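Long-range contact in globin II, extracellular (Lumbricus terrestris, PDB 1X9F), which probably carries oxygen in the blood of the earthworm as one haem-containing globin chain of its giant extracellular haemoglobin, erythrocruorin: residues 112-117 against 129-134. Numbering follows the deposited sequence.
Sequences AILHVV and AWDACI
W130, whose indole meets I113 and V117 across the contact, has its one polar side-chain atom, NE1, hydrogen-bonded to E15 on helix 6-20. With that N-H satisfied, the buried ring is left to apolar packing, a worked example of how two globin helices join without a polar bond between them. V117 reaches toward W130 tip to tip, its CG1 making a CH-pi contact over one face of the indole, 3.9 Å from the centroid of the six-membered ring. Its other methyl, CG2, lies 3.8 Å from W130 CH2. I113 crosses W130 at about a right angle; its branch CG2, set anti to the backbone N, is the one that reaches the ring, 4.0 Å from W130 CZ3, while CD1 meets I134 CG2 tip to tip. L114 slides past W130 in the opposite direction, with CD1 3.6 Å from W130 CB and 4.0 Å from I134 CG1. Its second methyl, CD2, rests on D131 CB at 3.8 Å, beside a carboxylate salt-bridged to K110. An alanine in place of W130 would probably open a gap beside V117 and I113 and leave E15 without its indole partner. The axes of the two short segments approach to 10.2 Å at 145°, and their side chains join helix 103-121 to helix 127-142, the last two of the chain. Close to the haem at I113, the interface depends on shape and apolar burial, with its polar groups paired to residues outside the two segments.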
# COMPACT_ATOMS: atom_id res chain seq x y z
N ALA B 112 17.96 -43.41 -15.59
CA ALA B 112 18.55 -42.09 -15.54
C ALA B 112 17.50 -41.02 -15.24
O ALA B 112 17.69 -40.20 -14.33
CB ALA B 112 19.28 -41.78 -16.84
N ILE B 113 16.39 -41.04 -15.98
CA ILE B 113 15.27 -40.13 -15.71
C ILE B 113 14.88 -40.20 -14.23
O ILE B 113 14.80 -39.17 -13.56
CB ILE B 113 14.03 -40.45 -16.57
CG1 ILE B 113 14.29 -40.15 -18.04
CG2 ILE B 113 12.82 -39.65 -16.09
CD1 ILE B 113 13.20 -40.70 -18.95
N LEU B 114 14.65 -41.42 -13.74
CA LEU B 114 14.22 -41.61 -12.36
C LEU B 114 15.24 -41.10 -11.37
O LEU B 114 14.90 -40.58 -10.31
CB LEU B 114 13.90 -43.08 -12.09
CG LEU B 114 12.43 -43.47 -12.24
CD1 LEU B 114 11.85 -43.06 -13.59
CD2 LEU B 114 12.31 -44.96 -12.05
N HIS B 115 16.51 -41.22 -11.74
CA HIS B 115 17.60 -40.85 -10.88
C HIS B 115 17.72 -39.34 -10.74
O HIS B 115 17.84 -38.82 -9.63
CB HIS B 115 18.87 -41.41 -11.48
CG HIS B 115 20.09 -41.05 -10.71
ND1 HIS B 115 20.33 -41.53 -9.45
CD2 HIS B 115 21.13 -40.24 -11.02
CE1 HIS B 115 21.47 -41.04 -9.01
NE2 HIS B 115 21.98 -40.26 -9.95
N VAL B 116 17.70 -38.67 -11.88
CA VAL B 116 17.78 -37.22 -11.91
C VAL B 116 16.53 -36.61 -11.28
O VAL B 116 16.64 -35.67 -10.48
CB VAL B 116 18.04 -36.72 -13.35
CG1 VAL B 116 18.12 -35.21 -13.39
CG2 VAL B 116 19.34 -37.32 -13.90
N VAL B 117 15.35 -37.15 -11.59
CA VAL B 117 14.11 -36.67 -10.98
C VAL B 117 14.12 -36.84 -9.46
O VAL B 117 13.77 -35.91 -8.73
CB VAL B 117 12.86 -37.31 -11.65
CG1 VAL B 117 11.63 -37.15 -10.78
CG2 VAL B 117 12.62 -36.69 -13.02
N ALA B 129 5.66 -45.10 -9.38
CA ALA B 129 4.74 -44.44 -10.31
C ALA B 129 5.49 -43.94 -11.55
O ALA B 129 5.00 -44.09 -12.67
CB ALA B 129 4.02 -43.29 -9.61
N TRP B 130 6.68 -43.38 -11.35
CA TRP B 130 7.52 -42.95 -12.46
C TRP B 130 7.96 -44.14 -13.31
O TRP B 130 7.81 -44.12 -14.54
CB TRP B 130 8.75 -42.18 -11.98
CG TRP B 130 8.49 -40.74 -11.75
CD1 TRP B 130 7.96 -40.16 -10.63
CD2 TRP B 130 8.75 -39.67 -12.67
NE1 TRP B 130 7.87 -38.80 -10.79
CE2 TRP B 130 8.35 -38.47 -12.03
CE3 TRP B 130 9.28 -39.60 -13.97
CZ2 TRP B 130 8.47 -37.21 -12.65
CZ3 TRP B 130 9.40 -38.35 -14.57
CH2 TRP B 130 8.99 -37.18 -13.91
N ASP B 131 8.49 -45.17 -12.66
CA ASP B 131 8.96 -46.36 -13.36
C ASP B 131 7.88 -46.91 -14.29
O ASP B 131 8.14 -47.22 -15.46
CB ASP B 131 9.40 -47.41 -12.35
CG ASP B 131 10.03 -48.62 -13.01
OD1 ASP B 131 11.07 -48.46 -13.68
OD2 ASP B 131 9.55 -49.77 -12.91
N ALA B 132 6.66 -47.01 -13.76
CA ALA B 132 5.54 -47.56 -14.50
C ALA B 132 5.17 -46.69 -15.69
O ALA B 132 4.90 -47.21 -16.78
CB ALA B 132 4.35 -47.72 -13.57
N CYS B 133 5.14 -45.38 -15.49
CA CYS B 133 4.74 -44.44 -16.52
C CYS B 133 5.81 -44.21 -17.59
O CYS B 133 5.47 -44.03 -18.76
CB CYS B 133 4.27 -43.12 -15.89
SG CYS B 133 2.62 -43.26 -15.14
N ILE B 134 7.09 -44.24 -17.21
CA ILE B 134 8.16 -44.17 -18.21
C ILE B 134 8.16 -45.43 -19.09
O ILE B 134 8.36 -45.35 -20.31
CB ILE B 134 9.55 -43.90 -17.57
CG1 ILE B 134 9.57 -42.57 -16.80
CG2 ILE B 134 10.65 -43.89 -18.64
CD1 ILE B 134 9.15 -41.34 -17.61